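Local coordinates for Trm112p-like protein (Encephalitozoon cuniculi, PDB 3Q87), which binds zinc and forms a complex with the methyltransferase Mtq2, probably as the activating partner in methylation of the translation termination factor eRF1, at residues V57-L68 against K85-V95. Sequence-based numbering, arbitrary orientation.
Sequences VNSLRDFHGREL and KIKEFLFGIDV
The CA atoms of R66 and F89 are 6.5 Å apart where the loop leaving helix 42-59 passes the last turns of helix 84-91; nearer the start of that loop L60 faces V95 with a wider CA separation of 9.2 Å. The ring of F89 lies at the middle of the packing. With CG anti to the backbone N (chi1 -175°) it reaches out from the helix, and L68 lies across one face: L68 CD1 sits 4.0 Å from the ring centroid, 24° off the normal, a CH-pi contact. The far end of the ring meets the end of helix 42-59 and the first residue beyond it, F89 CZ lying 3.7 Å from L60 CD1, with V57 CG2 alongside. A flat, wide phenylalanine can thus take L68 on its face while L60 and V57 pack against its far end. L68 CD1 also touches I86 CD1, and I86 in turn touches L53 of helix 42-59.

In this Trm112p-like fold the contact sets the loop after helix 42-59 against helix 84-91 and strand 93-96, which pairs antiparallel with 26-29, away from the zinc site. L60, the first residue to leave helical geometry, opens a type I turn ending at F63, and both side chains meet I93, the leucine tip to tip. F63 CE2 packs 3.7 Å from I93 CD1, the two side chains sliding past each other, while G65 N lies over the centre of one face of the phenyl ring.

An arginine suits the partly exposed position 66, apolar in its stem and charged at its end. Its CB rests on I93, and a bend at chi3 (-67°) lays the guanidinium over G92 CA, a close approach that G92 permits by having no side chain. R66 NE gives G92 O a weak hydrogen bond of 2.9 Å, and R66 NH1 makes a long salt bridge, 3.6 Å, to E88 OE2, guanidinium and carboxylate planes being nearly perpendicular.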
loop_
_atom_site.group_PDB
_atom_site.type_symbol
_atom_site.label_atom_id
_atom_site.label_comp_id
_atom_site.label_asym_id
_atom_site.label_seq_id
_atom_site.Cartn_x
_atom_site.Cartn_y
_atom_site.Cartn_z
ATOM N N VAL A 57 12.534 15.886 -9.172
ATOM C CA VAL A 57 13.144 17.188 -8.909
ATOM C C VAL A 57 12.541 18.254 -9.819
ATOM O O VAL A 57 12.263 19.373 -9.391
ATOM C CB VAL A 57 14.667 17.153 -9.046
ATOM C CG1 VAL A 57 15.203 18.538 -9.369
ATOM C CG2 VAL A 57 15.289 16.616 -7.763
ATOM N N ASN A 58 12.313 17.878 -11.073
ATOM C CA ASN A 58 11.642 18.747 -12.028
ATOM C C ASN A 58 10.203 19.052 -11.630
ATOM O O ASN A 58 9.760 20.193 -11.718
ATOM C CB ASN A 58 11.654 18.118 -13.416
ATOM C CG ASN A 58 11.154 19.061 -14.473
ATOM O OD1 ASN A 58 11.476 20.248 -14.454
ATOM N ND2 ASN A 58 10.362 18.546 -15.406
ATOM N N SER A 59 9.472 18.024 -11.200
ATOM C CA SER A 59 8.091 18.206 -10.777
ATOM C C SER A 59 7.980 19.144 -9.577
ATOM O O SER A 59 6.984 19.864 -9.423
ATOM C CB SER A 59 7.455 16.850 -10.434
ATOM O OG SER A 59 7.355 16.029 -11.586
ATOM N N LEU A 60 8.993 19.136 -8.724
ATOM C CA LEU A 60 8.921 19.921 -7.497
ATOM C C LEU A 60 9.800 21.172 -7.520
ATOM O O LEU A 60 10.117 21.725 -6.470
ATOM C CB LEU A 60 9.283 19.052 -6.299
ATOM C CG LEU A 60 8.260 17.970 -5.966
ATOM C CD1 LEU A 60 8.919 16.859 -5.178
ATOM C CD2 LEU A 60 7.087 18.578 -5.197
ATOM N N ARG A 61 10.165 21.631 -8.712
ATOM C CA ARG A 61 11.100 22.755 -8.843
ATOM C C ARG A 61 10.589 24.062 -8.219
ATOM O O ARG A 61 11.382 24.900 -7.779
ATOM C CB ARG A 61 11.514 22.961 -10.306
ATOM C CG ARG A 61 10.387 23.415 -11.215
ATOM C CD ARG A 61 10.821 23.421 -12.670
ATOM N NE ARG A 61 9.745 23.871 -13.547
ATOM C CZ ARG A 61 8.805 23.075 -14.050
ATOM N NH1 ARG A 61 8.805 21.777 -13.766
ATOM N NH2 ARG A 61 7.863 23.574 -14.841
ATOM N N ASP A 62 9.272 24.224 -8.169
ATOM C CA ASP A 62 8.664 25.374 -7.511
ATOM C C ASP A 62 8.444 25.158 -6.005
ATOM O O ASP A 62 7.847 25.995 -5.325
ATOM C CB ASP A 62 7.346 25.740 -8.188
ATOM C CG ASP A 62 7.553 26.427 -9.521
ATOM O OD1 ASP A 62 6.545 26.807 -10.161
ATOM O OD2 ASP A 62 8.728 26.589 -9.927
ATOM N N PHE A 63 8.919 24.033 -5.485
ATOM C CA PHE A 63 8.873 23.796 -4.048
ATOM C C PHE A 63 10.266 23.906 -3.441
ATOM O O PHE A 63 11.176 23.174 -3.816
ATOM C CB PHE A 63 8.278 22.427 -3.742
ATOM C CG PHE A 63 8.387 22.030 -2.296
ATOM C CD1 PHE A 63 7.443 22.461 -1.372
ATOM C CD2 PHE A 63 9.425 21.221 -1.860
ATOM C CE1 PHE A 63 7.532 22.089 -0.038
ATOM C CE2 PHE A 63 9.520 20.843 -0.530
ATOM C CZ PHE A 63 8.571 21.277 0.383
ATOM N N HIS A 64 10.426 24.813 -2.488
ATOM C CA HIS A 64 11.749 25.087 -1.946
ATOM C C HIS A 64 11.924 24.619 -0.505
ATOM O O HIS A 64 12.936 24.914 0.125
ATOM C CB HIS A 64 12.057 26.574 -2.084
ATOM C CG HIS A 64 11.616 27.147 -3.393
ATOM N ND1 HIS A 64 12.322 26.958 -4.562
ATOM C CD2 HIS A 64 10.523 27.873 -3.724
ATOM C CE1 HIS A 64 11.691 27.558 -5.554
ATOM N NE2 HIS A 64 10.596 28.122 -5.074
ATOM N N GLY A 65 10.949 23.873 0.004
ATOM C CA GLY A 65 11.014 23.375 1.368
ATOM C C GLY A 65 12.135 22.376 1.562
ATOM O O GLY A 65 12.650 22.203 2.669
ATOM N N ARG A 66 12.503 21.708 0.474
ATOM C CA ARG A 66 13.590 20.742 0.486
ATOM C C ARG A 66 14.143 20.663 -0.933
ATOM O O ARG A 66 13.451 21.017 -1.884
ATOM C CB ARG A 66 13.079 19.384 0.950
ATOM C CG ARG A 66 14.049 18.632 1.839
ATOM C CD ARG A 66 13.373 17.451 2.510
ATOM N NE ARG A 66 12.354 17.862 3.474
ATOM C CZ ARG A 66 12.546 17.926 4.790
ATOM N NH1 ARG A 66 13.726 17.615 5.309
ATOM N NH2 ARG A 66 11.554 18.302 5.590
ATOM N N GLU A 67 15.388 20.224 -1.086
ATOM C CA GLU A 67 16.032 20.289 -2.396
ATOM C C GLU A 67 17.074 19.198 -2.651
ATOM O O GLU A 67 17.719 18.711 -1.723
ATOM C CB GLU A 67 16.669 21.670 -2.603
ATOM C CG GLU A 67 15.744 22.845 -2.281
ATOM C CD GLU A 67 16.053 24.088 -3.099
ATOM O OE1 GLU A 67 17.251 24.377 -3.317
ATOM O OE2 GLU A 67 15.095 24.775 -3.524
ATOM N N LEU A 68 17.218 18.820 -3.920
ATOM C CA LEU A 68 18.289 17.925 -4.357
ATOM C C LEU A 68 19.118 18.611 -5.425
ATOM O O LEU A 68 18.693 19.611 -6.000
ATOM C CB LEU A 68 17.736 16.623 -4.931
ATOM C CG LEU A 68 17.229 15.563 -3.959
ATOM C CD1 LEU A 68 16.868 14.310 -4.741
ATOM C CD2 LEU A 68 18.270 15.259 -2.878
ATOM N N LYS A 85 20.447 12.153 2.012
ATOM C CA LYS A 85 19.835 13.259 1.292
ATOM C C LYS A 85 18.643 12.796 0.462
ATOM O O LYS A 85 17.658 13.516 0.324
ATOM C CB LYS A 85 20.875 13.968 0.418
ATOM C CG LYS A 85 21.758 14.908 1.212
ATOM C CD LYS A 85 23.140 15.089 0.597
ATOM C CE LYS A 85 24.054 15.840 1.564
ATOM N NZ LYS A 85 25.487 15.816 1.157
ATOM N N ILE A 86 18.739 11.592 -0.091
ATOM C CA ILE A 86 17.645 11.015 -0.861
ATOM C C ILE A 86 16.422 10.768 0.034
ATOM O O ILE A 86 15.321 11.245 -0.259
ATOM C CB ILE A 86 18.092 9.710 -1.550
ATOM C CG1 ILE A 86 19.339 9.967 -2.401
ATOM C CG2 ILE A 86 16.979 9.128 -2.411
ATOM C CD1 ILE A 86 19.206 11.138 -3.356
ATOM N N LYS A 87 16.629 10.034 1.127
ATOM C CA LYS A 87 15.580 9.776 2.116
ATOM C C LYS A 87 14.890 11.062 2.534
ATOM O O LYS A 87 13.677 11.109 2.712
ATOM C CB LYS A 87 16.179 9.156 3.374
ATOM C CG LYS A 87 16.415 7.658 3.355
ATOM C CD LYS A 87 17.061 7.253 4.685
ATOM C CE LYS A 87 17.557 5.818 4.702
ATOM N NZ LYS A 87 16.481 4.839 5.011
ATOM N N GLU A 88 15.683 12.105 2.730
ATOM C CA GLU A 88 15.162 13.380 3.181
ATOM C C GLU A 88 14.235 13.977 2.122
ATOM O O GLU A 88 13.212 14.580 2.440
ATOM C CB GLU A 88 16.333 14.320 3.472
ATOM C CG GLU A 88 15.971 15.619 4.164
ATOM C CD GLU A 88 17.206 16.405 4.580
ATOM O OE1 GLU A 88 18.167 15.778 5.084
ATOM O OE2 GLU A 88 17.212 17.643 4.401
ATOM N N PHE A 89 14.598 13.809 0.856
ATOM C CA PHE A 89 13.764 14.296 -0.233
ATOM C C PHE A 89 12.521 13.408 -0.392
ATOM O O PHE A 89 11.411 13.904 -0.553
ATOM C CB PHE A 89 14.580 14.331 -1.534
ATOM C CG PHE A 89 13.853 14.934 -2.714
ATOM C CD1 PHE A 89 13.750 16.309 -2.858
ATOM C CD2 PHE A 89 13.314 14.118 -3.706
ATOM C CE1 PHE A 89 13.102 16.867 -3.954
ATOM C CE2 PHE A 89 12.666 14.666 -4.808
ATOM C CZ PHE A 89 12.558 16.045 -4.929
ATOM N N LEU A 90 12.711 12.099 -0.311
ATOM C CA LEU A 90 11.633 11.165 -0.644
ATOM C C LEU A 90 10.629 10.984 0.500
ATOM O O LEU A 90 9.473 10.619 0.277
ATOM C CB LEU A 90 12.210 9.821 -1.091
ATOM C CG LEU A 90 12.980 9.806 -2.421
ATOM C CD1 LEU A 90 13.595 8.439 -2.698
ATOM C CD2 LEU A 90 12.097 10.230 -3.599
ATOM N N PHE A 91 11.073 11.256 1.723
ATOM C CA PHE A 91 10.233 11.075 2.896
ATOM C C PHE A 91 9.915 12.400 3.547
ATOM O O PHE A 91 9.020 12.487 4.379
ATOM C CB PHE A 91 10.917 10.156 3.916
ATOM C CG PHE A 91 10.901 8.705 3.530
ATOM C CD1 PHE A 91 9.860 7.876 3.931
ATOM C CD2 PHE A 91 11.923 8.167 2.757
ATOM C CE1 PHE A 91 9.838 6.538 3.566
ATOM C CE2 PHE A 91 11.905 6.832 2.386
ATOM C CZ PHE A 91 10.863 6.015 2.795
ATOM N N GLY A 92 10.659 13.435 3.169
ATOM C CA GLY A 92 10.559 14.719 3.836
ATOM C C GLY A 92 9.688 15.724 3.113
ATOM O O GLY A 92 9.611 16.885 3.506
ATOM N N ILE A 93 9.030 15.278 2.049
ATOM C CA ILE A 93 8.091 16.127 1.333
ATOM C C ILE A 93 6.759 15.421 1.191
ATOM O O ILE A 93 6.716 14.220 0.952
ATOM C CB ILE A 93 8.586 16.447 -0.084
ATOM C CG1 ILE A 93 9.951 17.137 -0.039
ATOM C CG2 ILE A 93 7.565 17.308 -0.816
ATOM C CD1 ILE A 93 10.544 17.391 -1.415
ATOM N N ASP A 94 5.677 16.179 1.296
ATOM C CA ASP A 94 4.350 15.632 1.092
ATOM C C ASP A 94 3.574 16.453 0.064
ATOM O O ASP A 94 3.304 17.641 0.273
ATOM C CB ASP A 94 3.589 15.600 2.415
ATOM C CG ASP A 94 2.201 15.016 2.266
ATOM O OD1 ASP A 94 2.091 13.875 1.751
ATOM O OD2 ASP A 94 1.225 15.691 2.665
ATOM N N VAL A 95 3.225 15.824 -1.050
ATOM C CA VAL A 95 2.396 16.482 -2.043
ATOM C C VAL A 95 0.961 16.395 -1.554
ATOM O O VAL A 95 0.420 15.298 -1.406
ATOM C CB VAL A 95 2.513 15.809 -3.436
ATOM C CG1 VAL A 95 1.625 16.515 -4.449
ATOM C CG2 VAL A 95 3.946 15.810 -3.910
#